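Proximal thread matrix protein 1 (Mytilus galloprovincialis, PDB 4CN9) probably binds collagen in the matrix of the mussel byssus through two von Willebrand factor type A domains, and carries zinc, including at a MIDAS motif. Local coordinates at residues V237-C249 / V434-H446. Sequence-based numbering, arbitrary orientation.
Sequences VIDLACEVCVVDC and VKLACMSCKPRAH. With ZN (zinc ion), chain D.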
loop_
_atom_site.group_PDB
_atom_site.type_symbol
_atom_site.label_atom_id
_atom_site.label_comp_id
_atom_site.label_asym_id
_atom_site.label_seq_id
_atom_site.Cartn_x
_atom_site.Cartn_y
_atom_site.Cartn_z
ATOM N N VAL A 237 -7.415 2.958 -11.995
ATOM C CA VAL A 237 -7.735 1.682 -11.392
ATOM C C VAL A 237 -7.008 0.563 -12.107
ATOM O O VAL A 237 -6.463 -0.329 -11.474
ATOM C CB VAL A 237 -9.257 1.422 -11.376
ATOM C CG1 VAL A 237 -9.561 -0.001 -10.948
ATOM C CG2 VAL A 237 -9.949 2.410 -10.452
ATOM N N ILE A 238 -6.989 0.608 -13.435
ATOM C CA ILE A 238 -6.307 -0.409 -14.204
ATOM C C ILE A 238 -4.799 -0.362 -13.946
ATOM O O ILE A 238 -4.153 -1.399 -13.872
ATOM C CB ILE A 238 -6.566 -0.246 -15.716
ATOM C CG1 ILE A 238 -8.067 -0.348 -16.011
ATOM C CG2 ILE A 238 -5.770 -1.275 -16.501
ATOM C CD1 ILE A 238 -8.744 -1.587 -15.446
ATOM N N ASP A 239 -4.251 0.845 -13.818
ATOM C CA ASP A 239 -2.826 1.013 -13.535
ATOM C C ASP A 239 -2.451 0.360 -12.217
ATOM O O ASP A 239 -1.419 -0.299 -12.124
ATOM C CB ASP A 239 -2.446 2.496 -13.485
ATOM C CG ASP A 239 -2.416 3.139 -14.863
ATOM O OD1 ASP A 239 -2.411 2.398 -15.867
ATOM O OD2 ASP A 239 -2.393 4.384 -14.937
ATOM N N LEU A 240 -3.286 0.560 -11.198
ATOM C CA LEU A 240 -3.053 -0.057 -9.885
ATOM C C LEU A 240 -3.302 -1.561 -9.906
ATOM O O LEU A 240 -2.581 -2.325 -9.253
ATOM C CB LEU A 240 -3.934 0.598 -8.822
ATOM C CG LEU A 240 -3.688 2.074 -8.514
ATOM C CD1 LEU A 240 -4.905 2.697 -7.839
ATOM C CD2 LEU A 240 -2.458 2.223 -7.629
ATOM N N ALA A 241 -4.321 -1.999 -10.644
ATOM C CA ALA A 241 -4.630 -3.426 -10.732
ATOM C C ALA A 241 -3.508 -4.159 -11.436
ATOM O O ALA A 241 -3.256 -5.332 -11.160
ATOM C CB ALA A 241 -5.932 -3.654 -11.477
ATOM N N CYS A 242 -2.833 -3.461 -12.348
ATOM C CA CYS A 242 -1.787 -4.080 -13.141
ATOM C C CYS A 242 -0.405 -3.860 -12.525
ATOM O O CYS A 242 0.606 -4.183 -13.142
ATOM C CB CYS A 242 -1.802 -3.515 -14.568
ATOM S SG CYS A 242 -1.564 -4.755 -15.846
ATOM N N GLU A 243 -0.368 -3.281 -11.328
ATOM C CA GLU A 243 0.879 -3.118 -10.596
ATOM C C GLU A 243 1.237 -4.454 -9.953
ATOM O O GLU A 243 0.492 -4.971 -9.134
ATOM C CB GLU A 243 0.718 -2.036 -9.530
ATOM C CG GLU A 243 2.001 -1.633 -8.821
ATOM C CD GLU A 243 2.883 -0.711 -9.654
ATOM O OE1 GLU A 243 2.461 -0.297 -10.754
ATOM O OE2 GLU A 243 3.999 -0.395 -9.203
ATOM N N VAL A 244 2.359 -5.042 -10.343
ATOM C CA VAL A 244 2.752 -6.309 -9.742
ATOM C C VAL A 244 3.864 -6.077 -8.734
ATOM O O VAL A 244 4.934 -5.581 -9.071
ATOM C CB VAL A 244 3.181 -7.344 -10.788
ATOM C CG1 VAL A 244 3.589 -8.641 -10.103
ATOM C CG2 VAL A 244 2.044 -7.595 -11.774
ATOM N N CYS A 245 3.586 -6.425 -7.485
ATOM C CA CYS A 245 4.526 -6.199 -6.395
ATOM C C CYS A 245 4.962 -7.551 -5.850
ATOM O O CYS A 245 4.115 -8.342 -5.467
ATOM C CB CYS A 245 3.853 -5.368 -5.291
ATOM S SG CYS A 245 3.644 -3.580 -5.652
ATOM N N VAL A 246 6.270 -7.828 -5.843
ATOM C CA VAL A 246 6.809 -9.075 -5.267
ATOM C C VAL A 246 7.926 -8.789 -4.272
ATOM O O VAL A 246 8.496 -7.699 -4.273
ATOM C CB VAL A 246 7.406 -10.010 -6.339
ATOM C CG1 VAL A 246 6.392 -10.297 -7.430
ATOM C CG2 VAL A 246 8.683 -9.409 -6.928
ATOM N N VAL A 247 8.245 -9.765 -3.424
ATOM C CA VAL A 247 9.401 -9.638 -2.543
ATOM C C VAL A 247 10.659 -10.105 -3.284
ATOM O O VAL A 247 10.790 -11.279 -3.627
ATOM C CB VAL A 247 9.241 -10.455 -1.251
ATOM C CG1 VAL A 247 10.550 -10.423 -0.437
ATOM C CG2 VAL A 247 8.094 -9.935 -0.428
ATOM N N ASP A 248 11.582 -9.187 -3.543
ATOM C CA ASP A 248 12.796 -9.527 -4.299
ATOM C C ASP A 248 14.029 -8.774 -3.800
ATOM O O ASP A 248 14.287 -7.636 -4.213
ATOM C CB ASP A 248 12.587 -9.244 -5.786
ATOM C CG ASP A 248 13.775 -9.696 -6.651
ATOM O OD1 ASP A 248 14.686 -10.371 -6.129
ATOM O OD2 ASP A 248 13.789 -9.381 -7.858
ATOM N N CYS A 249 14.788 -9.423 -2.919
ATOM C CA CYS A 249 16.009 -8.850 -2.363
ATOM C C CYS A 249 17.178 -8.832 -3.341
ATOM O O CYS A 249 18.301 -8.447 -2.976
ATOM C CB CYS A 249 16.423 -9.613 -1.104
ATOM S SG CYS A 249 15.244 -9.506 0.258
ATOM N N VAL A 434 12.422 -6.235 6.531
ATOM C CA VAL A 434 13.151 -6.699 5.345
ATOM C C VAL A 434 12.216 -7.044 4.176
ATOM O O VAL A 434 12.507 -6.692 3.024
ATOM C CB VAL A 434 14.075 -7.904 5.696
ATOM C CG1 VAL A 434 14.603 -8.582 4.452
ATOM C CG2 VAL A 434 15.240 -7.437 6.575
ATOM N N LYS A 435 11.103 -7.724 4.460
ATOM C CA LYS A 435 10.151 -8.082 3.412
ATOM C C LYS A 435 9.621 -6.839 2.723
ATOM O O LYS A 435 9.384 -6.861 1.521
ATOM C CB LYS A 435 8.951 -8.868 3.951
ATOM C CG LYS A 435 9.227 -10.325 4.299
ATOM C CD LYS A 435 7.939 -10.997 4.786
ATOM C CE LYS A 435 8.195 -12.376 5.385
ATOM N NZ LYS A 435 6.945 -12.989 5.929
ATOM N N LEU A 436 9.419 -5.763 3.478
ATOM C CA LEU A 436 9.008 -4.498 2.870
ATOM C C LEU A 436 10.183 -3.809 2.155
ATOM O O LEU A 436 10.031 -3.308 1.051
ATOM C CB LEU A 436 8.403 -3.571 3.929
ATOM C CG LEU A 436 7.190 -4.148 4.670
ATOM C CD1 LEU A 436 6.669 -3.181 5.715
ATOM C CD2 LEU A 436 6.086 -4.510 3.695
ATOM N N ALA A 437 11.356 -3.770 2.786
ATOM C CA ALA A 437 12.516 -3.155 2.160
ATOM C C ALA A 437 12.834 -3.823 0.827
ATOM O O ALA A 437 13.291 -3.161 -0.109
ATOM C CB ALA A 437 13.730 -3.213 3.079
ATOM N N CYS A 438 12.592 -5.133 0.743
ATOM C CA CYS A 438 12.843 -5.890 -0.482
ATOM C C CYS A 438 11.699 -5.855 -1.491
ATOM O O CYS A 438 11.791 -6.474 -2.549
ATOM C CB CYS A 438 13.167 -7.359 -0.133
ATOM S SG CYS A 438 14.819 -7.532 0.601
ATOM N N MET A 439 10.605 -5.169 -1.163
ATOM C CA MET A 439 9.453 -5.182 -2.055
ATOM C C MET A 439 9.784 -4.435 -3.335
ATOM O O MET A 439 10.406 -3.372 -3.309
ATOM C CB MET A 439 8.228 -4.565 -1.387
ATOM C CG MET A 439 6.912 -4.874 -2.099
ATOM S SD MET A 439 5.506 -4.147 -1.218
ATOM C CE MET A 439 5.991 -2.433 -1.338
ATOM N N SER A 440 9.364 -5.012 -4.454
ATOM C CA SER A 440 9.675 -4.490 -5.777
ATOM C C SER A 440 8.386 -4.464 -6.591
ATOM O O SER A 440 7.787 -5.514 -6.863
ATOM C CB SER A 440 10.718 -5.385 -6.457
ATOM O OG SER A 440 11.013 -4.900 -7.752
ATOM N N CYS A 441 7.955 -3.260 -6.958
ATOM C CA CYS A 441 6.684 -3.061 -7.642
ATOM C C CYS A 441 6.900 -2.616 -9.084
ATOM O O CYS A 441 7.613 -1.644 -9.341
ATOM C CB CYS A 441 5.864 -1.999 -6.915
ATOM S SG CYS A 441 5.358 -2.468 -5.270
ATOM N N LYS A 442 6.268 -3.320 -10.015
ATOM C CA LYS A 442 6.420 -3.039 -11.437
ATOM C C LYS A 442 5.052 -2.768 -12.079
ATOM O O LYS A 442 4.143 -3.596 -11.976
ATOM C CB LYS A 442 7.104 -4.229 -12.123
ATOM C CG LYS A 442 8.619 -4.280 -11.913
ATOM C CD LYS A 442 9.331 -3.292 -12.837
ATOM C CE LYS A 442 10.651 -2.781 -12.259
ATOM N NZ LYS A 442 11.226 -1.661 -13.076
ATOM N N PRO A 443 4.896 -1.602 -12.735
ATOM C CA PRO A 443 3.658 -1.290 -13.464
ATOM C C PRO A 443 3.592 -2.015 -14.807
ATOM O O PRO A 443 4.555 -1.963 -15.559
ATOM C CB PRO A 443 3.749 0.225 -13.675
ATOM C CG PRO A 443 5.198 0.512 -13.700
ATOM C CD PRO A 443 5.844 -0.474 -12.759
ATOM N N ARG A 444 2.472 -2.673 -15.105
ATOM C CA ARG A 444 2.371 -3.491 -16.311
ATOM C C ARG A 444 1.232 -3.075 -17.249
ATOM O O ARG A 444 1.040 -3.686 -18.303
ATOM C CB ARG A 444 2.226 -4.963 -15.931
ATOM C CG ARG A 444 3.511 -5.593 -15.385
ATOM C CD ARG A 444 3.533 -7.124 -15.511
ATOM N NE ARG A 444 3.038 -7.616 -16.802
ATOM C CZ ARG A 444 3.247 -8.841 -17.280
ATOM N NH1 ARG A 444 3.964 -9.727 -16.595
ATOM N NH2 ARG A 444 2.742 -9.180 -18.459
ATOM N N ALA A 445 0.482 -2.044 -16.881
ATOM C CA ALA A 445 -0.584 -1.560 -17.755
ATOM C C ALA A 445 0.005 -0.776 -18.940
ATOM O O ALA A 445 1.108 -0.226 -18.848
ATOM C CB ALA A 445 -1.558 -0.706 -16.988
ATOM N N HIS A 446 -0.735 -0.746 -20.043
ATOM C CA HIS A 446 -0.313 -0.046 -21.248
ATOM C C HIS A 446 -1.539 0.323 -22.081
ATOM O O HIS A 446 -2.633 -0.202 -21.855
ATOM C CB HIS A 446 0.635 -0.923 -22.070
ATOM C CG HIS A 446 0.093 -2.287 -22.357
ATOM N ND1 HIS A 446 0.322 -3.363 -21.528
ATOM C CD2 HIS A 446 -0.683 -2.749 -23.367
ATOM C CE1 HIS A 446 -0.276 -4.435 -22.020
ATOM N NE2 HIS A 446 -0.891 -4.090 -23.138
HETATM ZN ZN ZN D . -1.682 -5.851 -23.667
HETATM O O HOH W 1 0.424 -0.728 -14.005
HETATM O O HOH W 2 -0.420 -6.289 -25.279
HETATM O O HOH W 3 -2.173 -7.344 -25.031
#
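Cys245 and Cys441 face each other in a non-hydrogen-bonded pair of two antiparallel strands, 243-247 and 439-443, whose axes approach to 4.5 Å at 161°; on either side, Val244 with Lys442 and Val246 with Ser440 exchange paired N-H...O bonds. The cysteines are covalently joined, Cys245 SG to Cys441 SG at 2.1 Å with a C-S-S-C torsion of 111°, each sulfur lying anti to its own carbonyl carbon. At the far end a second disulfide joins Cys249 SG to Cys438 SG at 2.0 Å, beside the backbone bond from Asp248 N to Cys438 O, while Val247 CG1 rests against Cys438 CB at 4.0 Å.

Each strand begins one residue after a helix, 234-241 or 430-437, the last helix of one von Willebrand factor type A domain, and their antiparallel pairing, bridged by two disulfides, links the two domains; strand 48-49 adds on to the other edge of 439-447. Glu243 lies alongside Pro443, its CG anti to the backbone N (chi1 -172°) and its chain turned about the CB-CG bond, which lays the carboxylate back over the neighbouring strand: OE1 is 3.2 Å from Pro443 CB and OE2 is 3.4 Å from Cys441 CB. A glycine here would remove the carboxylate and would probably leave Pro443 and Cys441 CB without this neighbour on that face. Beyond the strands, Ala445 CB packs 3.7 Å from Cys242 CB, and a water accepts from Ala445 N while donating to Asp239 O. Cys242 is itself disulfide-bonded to Cys50, and next to Ala445, His446 NE2 binds zinc at 2.0 Å with Glu49, Asp51 and two waters.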